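Local coordinates for putative uncharacterized protein (Chaetomium thermophilum, PDB 5T8V) that probably loads the cohesin ring onto chromatin, the chain being the C-terminal, HEAT-repeat part of the cohesin loader Scc2, at residues L313-A318 against S530-F535; P370-A375 against I537-S542; V306-M311 against P419-A424. All coordinates share one frame; numbering follows the deposited sequence.

Interaction 1. Residues L313-A318 against S530-F535; sequences LVQTSA and SSAMTF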
# COMPACT_ATOMS: atom_id res chain seq x y z
N LEU A 313 -4.06 -19.37 34.22
CA LEU A 313 -2.76 -19.80 34.71
C LEU A 313 -1.79 -18.64 34.80
O LEU A 313 -0.98 -18.56 35.73
CB LEU A 313 -2.19 -20.90 33.81
CG LEU A 313 -2.98 -22.21 33.70
CD1 LEU A 313 -2.20 -23.22 32.88
CD2 LEU A 313 -3.31 -22.77 35.07
N VAL A 314 -1.86 -17.72 33.84
CA VAL A 314 -0.98 -16.55 33.90
C VAL A 314 -1.34 -15.67 35.10
O VAL A 314 -0.46 -15.01 35.66
CB VAL A 314 -1.04 -15.76 32.58
CG1 VAL A 314 -0.22 -14.47 32.69
CG2 VAL A 314 -0.53 -16.61 31.44
N GLN A 315 -2.61 -15.63 35.50
CA GLN A 315 -3.02 -14.76 36.60
C GLN A 315 -2.94 -15.42 37.97
O GLN A 315 -3.06 -14.73 38.98
CB GLN A 315 -4.45 -14.23 36.40
CG GLN A 315 -4.92 -14.22 34.97
CD GLN A 315 -6.07 -13.27 34.73
OE1 GLN A 315 -6.13 -12.59 33.70
NE2 GLN A 315 -7.02 -13.24 35.66
N THR A 316 -2.73 -16.74 38.03
CA THR A 316 -2.52 -17.39 39.32
C THR A 316 -1.21 -16.98 39.97
O THR A 316 -0.97 -17.34 41.13
CB THR A 316 -2.55 -18.92 39.17
OG1 THR A 316 -1.60 -19.33 38.18
CG2 THR A 316 -3.94 -19.40 38.81
N SER A 317 -0.35 -16.24 39.25
CA SER A 317 0.95 -15.86 39.78
C SER A 317 0.84 -15.27 41.18
O SER A 317 1.64 -15.59 42.07
CB SER A 317 1.63 -14.87 38.83
OG SER A 317 1.69 -15.41 37.53
N ALA A 318 -0.13 -14.39 41.39
CA ALA A 318 -0.37 -13.81 42.71
C ALA A 318 -1.06 -14.78 43.66
O ALA A 318 -1.31 -14.41 44.81
CB ALA A 318 -1.19 -12.53 42.58
N SER A 530 -11.05 -13.56 41.52
CA SER A 530 -10.12 -13.21 42.59
C SER A 530 -8.68 -13.27 42.12
O SER A 530 -7.84 -12.49 42.58
CB SER A 530 -10.33 -14.13 43.79
OG SER A 530 -10.07 -15.48 43.44
N SER A 531 -8.37 -14.18 41.20
CA SER A 531 -7.04 -14.19 40.60
C SER A 531 -6.80 -12.92 39.79
O SER A 531 -5.74 -12.29 39.89
CB SER A 531 -6.86 -15.43 39.71
OG SER A 531 -7.62 -15.31 38.52
N ALA A 532 -7.79 -12.52 38.99
CA ALA A 532 -7.68 -11.25 38.27
C ALA A 532 -7.45 -10.10 39.24
O ALA A 532 -6.65 -9.20 38.98
CB ALA A 532 -8.94 -11.01 37.44
N MET A 533 -8.14 -10.13 40.39
CA MET A 533 -7.99 -9.05 41.37
C MET A 533 -6.58 -9.01 41.94
O MET A 533 -5.95 -7.95 41.98
CB MET A 533 -9.02 -9.21 42.48
CG MET A 533 -10.31 -8.45 42.22
SD MET A 533 -11.38 -8.39 43.65
CE MET A 533 -12.21 -9.97 43.52
N THR A 534 -6.06 -10.16 42.40
CA THR A 534 -4.71 -10.16 42.95
C THR A 534 -3.69 -9.72 41.90
O THR A 534 -2.78 -8.92 42.19
CB THR A 534 -4.35 -11.54 43.49
OG1 THR A 534 -4.49 -12.53 42.46
CG2 THR A 534 -5.25 -11.90 44.66
N PHE A 535 -3.83 -10.21 40.67
CA PHE A 535 -2.96 -9.80 39.57
C PHE A 535 -2.96 -8.28 39.42
O PHE A 535 -1.90 -7.64 39.41
CB PHE A 535 -3.43 -10.48 38.29
CG PHE A 535 -2.47 -10.34 37.13
CD1 PHE A 535 -2.52 -9.24 36.30
CD2 PHE A 535 -1.56 -11.34 36.85
CE1 PHE A 535 -1.65 -9.12 35.23
CE2 PHE A 535 -0.69 -11.23 35.79
CZ PHE A 535 -0.74 -10.12 34.97
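Phe-535 and Gln-315 are the two largest contributors to this contact, and they meet by van der Waals packing. The phenyl CG lies anti to the backbone N (chi1 -169°), set out from the backbone of helix 527-550, and the ring lies against Val-314 and Gln-315 near the end of helix 305-315. There CD2 of the ring sits 3.7 Å from CA of Gln-315, while CE2 is 3.8 Å from the carbonyl O of Val-314. Ala-375 and Leu-426 touch the same ring, so it fills a place where four helices of the all-helical HEAT-repeat solenoid meet. Extended beyond CG, Gln-315 brings NE2 to 3.4 Å from CB of Ala-532, the amide packing on that methyl. Ala-318 CB also touches the side chain of Thr-534, a contact that is less certain because Ala-318 is poorly ordered.

Among the polar groups, NE2 of Gln-315 comes to 3.6 Å from OG of Ser-531, yet this approach is not a hydrogen bond. OE1 of Gln-315 instead accepts from the backbone N of Ala-423, and Ser-531 OG bonds to the carbonyl of Gln-528.

Within each segment, hydroxyls bond back to the backbone. Thr-534 OG1 donates to O of Ser-531 at 2.9 Å, an oxygen that also takes the N-H of Phe-535. Ser-317 OG donates to O of Val-314 at 2.9 Å, from 40° above the carbonyl plane, although Ser-317 too is poorly ordered.

Interaction 2. Residues P370-A375 against I537-S542; sequences PLLETA and ISEWGS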
# COMPACT_ATOMS: atom_id res chain seq x y z
N PRO A 370 8.50 -10.07 42.59
CA PRO A 370 8.49 -11.51 42.28
C PRO A 370 7.17 -12.00 41.69
O PRO A 370 7.17 -12.91 40.85
CB PRO A 370 8.77 -12.17 43.64
CG PRO A 370 9.30 -11.08 44.50
CD PRO A 370 8.65 -9.83 44.03
N LEU A 371 6.04 -11.42 42.11
CA LEU A 371 4.75 -11.84 41.58
C LEU A 371 4.65 -11.57 40.09
O LEU A 371 4.25 -12.43 39.30
CB LEU A 371 3.63 -11.13 42.34
CG LEU A 371 3.65 -11.32 43.86
CD1 LEU A 371 2.62 -10.43 44.54
CD2 LEU A 371 3.42 -12.77 44.22
N LEU A 372 5.03 -10.36 39.67
CA LEU A 372 5.00 -10.02 38.25
C LEU A 372 6.12 -10.71 37.48
O LEU A 372 5.98 -10.92 36.27
CB LEU A 372 5.08 -8.51 38.09
CG LEU A 372 3.87 -7.78 38.68
CD1 LEU A 372 4.14 -6.30 38.76
CD2 LEU A 372 2.60 -8.04 37.87
N GLU A 373 7.21 -11.07 38.15
CA GLU A 373 8.24 -11.88 37.50
C GLU A 373 7.73 -13.27 37.18
O GLU A 373 7.99 -13.80 36.09
CB GLU A 373 9.49 -11.96 38.39
CG GLU A 373 10.73 -11.38 37.74
CD GLU A 373 11.96 -11.54 38.61
OE1 GLU A 373 12.32 -12.69 38.93
OE2 GLU A 373 12.56 -10.50 38.97
N THR A 374 7.00 -13.89 38.11
CA THR A 374 6.42 -15.20 37.82
C THR A 374 5.33 -15.09 36.76
O THR A 374 5.22 -15.94 35.87
CB THR A 374 5.86 -15.84 39.09
OG1 THR A 374 4.87 -14.99 39.67
CG2 THR A 374 6.97 -16.08 40.11
N ALA A 375 4.51 -14.03 36.83
CA ALA A 375 3.50 -13.82 35.79
C ALA A 375 4.15 -13.74 34.41
O ALA A 375 3.73 -14.41 33.46
CB ALA A 375 2.69 -12.56 36.09
N ILE A 537 -3.84 -6.05 41.55
CA ILE A 537 -3.26 -5.43 42.74
C ILE A 537 -1.74 -5.38 42.63
O ILE A 537 -1.11 -4.36 42.95
CB ILE A 537 -3.72 -6.19 44.01
CG1 ILE A 537 -5.22 -6.01 44.22
CG2 ILE A 537 -2.97 -5.70 45.24
CD1 ILE A 537 -5.82 -6.97 45.23
N SER A 538 -1.13 -6.48 42.19
CA SER A 538 0.32 -6.49 42.04
C SER A 538 0.77 -5.51 40.96
O SER A 538 1.77 -4.81 41.12
CB SER A 538 0.82 -7.90 41.73
OG SER A 538 0.15 -8.45 40.62
N GLU A 539 0.02 -5.43 39.85
CA GLU A 539 0.33 -4.42 38.84
C GLU A 539 0.30 -3.02 39.43
O GLU A 539 1.17 -2.19 39.14
CB GLU A 539 -0.65 -4.52 37.68
CG GLU A 539 -0.39 -5.68 36.73
CD GLU A 539 -1.27 -5.63 35.50
OE1 GLU A 539 -2.28 -4.89 35.52
OE2 GLU A 539 -0.95 -6.33 34.51
N TRP A 540 -0.70 -2.74 40.27
CA TRP A 540 -0.81 -1.44 40.91
C TRP A 540 0.41 -1.15 41.78
O TRP A 540 1.03 -0.09 41.67
CB TRP A 540 -2.09 -1.39 41.75
CG TRP A 540 -2.47 -0.04 42.27
CD1 TRP A 540 -1.82 1.14 42.05
CD2 TRP A 540 -3.58 0.26 43.12
NE1 TRP A 540 -2.47 2.16 42.70
CE2 TRP A 540 -3.55 1.65 43.36
CE3 TRP A 540 -4.60 -0.50 43.69
CZ2 TRP A 540 -4.51 2.28 44.16
CZ3 TRP A 540 -5.55 0.13 44.47
CH2 TRP A 540 -5.49 1.51 44.70
N GLY A 541 0.78 -2.10 42.65
CA GLY A 541 1.96 -1.91 43.47
C GLY A 541 3.20 -1.63 42.64
O GLY A 541 3.96 -0.69 42.92
N SER A 542 3.43 -2.44 41.61
CA SER A 542 4.61 -2.25 40.77
C SER A 542 4.61 -0.88 40.12
O SER A 542 5.66 -0.23 40.03
CB SER A 542 4.67 -3.34 39.71
OG SER A 542 5.80 -3.15 38.87
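In the alpha-solenoid of HEAT repeats, helix 357-391 lies across helix 527-550, and Leu-372 and Leu-371 of the former rest on Ser-538 of the latter. The axes of segments 370-375 and 537-542 approach to 9.8 Å with a signed crossing angle of -120°, a crossing consistent with a touch confined to a few side chains.

Leu-372 divides its branches. CD2 lies 3.7 Å from Ser-538 OG and 4.0 Å from Glu-539 CG, the leucine and glutamate side chains crossing at about a right angle. CD1 turns to the backbone and sits 3.7 Å from Ser-538 O; it also abuts Ser-542, but that approach is doubtful in the model. An alanine in place of Leu-372 would probably open a gap beside Ser-538 OG and O and leave Glu-539 CG without the methyl that packs on it.

Leu-371 reaches less far in, its CD1 standing 4.2 Å from Ser-538 CB, and it also touches Ile-573 of helix 556-574. No hydrogen bond crosses between the segments: Ser-538 OG bonds back to O of Phe-535.

Interaction 3. Residues V306-M311 against P419-A424; sequences VSALIM and PDWPAA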
# COMPACT_ATOMS: atom_id res chain seq x y z
N VAL A 306 -9.62 -23.16 26.18
CA VAL A 306 -8.18 -23.26 26.40
C VAL A 306 -7.58 -21.88 26.60
O VAL A 306 -6.68 -21.69 27.43
CB VAL A 306 -7.50 -24.01 25.24
CG1 VAL A 306 -7.70 -23.26 23.92
CG2 VAL A 306 -6.03 -24.23 25.53
N SER A 307 -8.05 -20.89 25.84
CA SER A 307 -7.57 -19.52 26.03
C SER A 307 -7.85 -19.05 27.45
O SER A 307 -6.96 -18.53 28.14
CB SER A 307 -8.23 -18.59 25.01
OG SER A 307 -7.89 -18.95 23.68
N ALA A 308 -9.09 -19.23 27.91
CA ALA A 308 -9.45 -18.83 29.27
C ALA A 308 -8.55 -19.51 30.29
O ALA A 308 -8.12 -18.87 31.26
CB ALA A 308 -10.92 -19.17 29.54
N LEU A 309 -8.26 -20.80 30.10
CA LEU A 309 -7.41 -21.50 31.06
C LEU A 309 -5.99 -20.96 31.03
O LEU A 309 -5.41 -20.70 32.09
CB LEU A 309 -7.42 -23.00 30.77
CG LEU A 309 -6.46 -23.81 31.66
CD1 LEU A 309 -6.84 -23.67 33.13
CD2 LEU A 309 -6.44 -25.27 31.26
N ILE A 310 -5.41 -20.81 29.84
CA ILE A 310 -4.07 -20.24 29.73
C ILE A 310 -3.98 -18.93 30.50
O ILE A 310 -3.12 -18.75 31.37
CB ILE A 310 -3.71 -20.04 28.24
CG1 ILE A 310 -3.52 -21.40 27.55
CG2 ILE A 310 -2.46 -19.17 28.09
CD1 ILE A 310 -2.29 -22.18 27.99
N MET A 311 -4.89 -18.00 30.19
CA MET A 311 -4.85 -16.71 30.86
C MET A 311 -5.00 -16.87 32.37
O MET A 311 -4.26 -16.24 33.14
CB MET A 311 -5.95 -15.80 30.30
CG MET A 311 -5.82 -15.59 28.80
SD MET A 311 -7.18 -14.64 28.11
CE MET A 311 -6.76 -13.04 28.73
N PRO A 419 -11.39 -6.19 32.26
CA PRO A 419 -10.69 -6.24 33.55
C PRO A 419 -10.70 -7.61 34.20
O PRO A 419 -9.89 -7.86 35.10
CB PRO A 419 -11.44 -5.20 34.40
CG PRO A 419 -12.77 -5.06 33.76
CD PRO A 419 -12.54 -5.26 32.30
N ASP A 420 -11.60 -8.51 33.78
CA ASP A 420 -11.58 -9.88 34.28
C ASP A 420 -10.37 -10.65 33.81
O ASP A 420 -10.07 -11.71 34.37
CB ASP A 420 -12.84 -10.62 33.84
CG ASP A 420 -14.09 -10.12 34.53
OD1 ASP A 420 -14.05 -9.02 35.10
OD2 ASP A 420 -15.11 -10.85 34.49
N TRP A 421 -9.66 -10.15 32.79
CA TRP A 421 -8.62 -10.92 32.11
C TRP A 421 -7.39 -10.06 31.89
O TRP A 421 -7.00 -9.77 30.75
CB TRP A 421 -9.16 -11.47 30.79
CG TRP A 421 -10.29 -12.42 30.97
CD1 TRP A 421 -11.62 -12.17 30.79
CD2 TRP A 421 -10.20 -13.79 31.39
NE1 TRP A 421 -12.36 -13.30 31.06
CE2 TRP A 421 -11.51 -14.31 31.44
CE3 TRP A 421 -9.13 -14.63 31.74
CZ2 TRP A 421 -11.78 -15.62 31.81
CZ3 TRP A 421 -9.41 -15.94 32.10
CH2 TRP A 421 -10.72 -16.42 32.14
N PRO A 422 -6.74 -9.62 32.97
CA PRO A 422 -5.54 -8.78 32.83
C PRO A 422 -4.35 -9.48 32.19
O PRO A 422 -3.39 -8.80 31.82
CB PRO A 422 -5.23 -8.36 34.27
CG PRO A 422 -5.88 -9.38 35.12
CD PRO A 422 -7.12 -9.80 34.39
N ALA A 423 -4.39 -10.80 32.03
CA ALA A 423 -3.29 -11.51 31.37
C ALA A 423 -3.30 -11.33 29.86
O ALA A 423 -2.30 -11.67 29.21
CB ALA A 423 -3.34 -12.99 31.72
N ALA A 424 -4.38 -10.82 29.29
CA ALA A 424 -4.41 -10.56 27.85
C ALA A 424 -3.33 -9.57 27.45
O ALA A 424 -2.60 -9.78 26.48
CB ALA A 424 -5.79 -10.05 27.43
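Met-311 and Trp-421 form the close-packed part of this contact, the methionine chain and the indole crossing at about a right angle. CG of Met-311 lies anti to its own carbonyl carbon (chi1 -58°), and the chain then bends at chi3 (73°), which swings CE round to Trp-421 and Ala-424. That methyl is 3.5 Å from CB of Trp-421 and 3.4 Å from CB of Ala-424. Further back along the chain, Met-311 CB is 3.7 Å from Trp-421 CE3. The sulfur SD is 4.9 Å from the centre of the six-membered ring and 43° off its normal, an oblique Met-aromatic contact. At its far end the indole reaches the preceding turn of helix 305-315, with CH2 3.8 Å from CB of Ala-308 and CZ3 beside the carbonyl O of the same residue.

The looser side is at Ala-423, where the only side-chain pair, CB to CB of Met-311, is 4.1 Å apart; the alanine methyl lies a little nearer, at 3.7 Å, to O of Met-311. Even this side does not open to solvent, since all five touching residues are buried. Phe-412 and Cys-415 also touch Met-311, and Leu-297 and Gln-528 touch Trp-421. No hydrogen bond crosses between the segments. A buried apolar seam of this kind, joining one helix to the loop that leads into another, belongs to the helical core of a HEAT-repeat solenoid.

Interaction 3 is core, with every touching residue buried; interaction 1 is partly buried, and interaction 2 is a surface contact. Interactions 1 and 3 share helix 305-315, while 1 and 2 share helix 527-550, which puts interaction 1 in the middle, its centre about 9 Å from the centre of each of the others. The direct joints are the side-chain amide of Gln-315, which ties interaction 1 to interaction 3, and Phe-535 CE2 to Ala-375 CB at 3.6 Å toward interaction 2. Chemistry follows position: sulfur and indole in the core, an amide and a phenyl ring at the junction, leucine methyls against a serine and the chain of a glutamate outside.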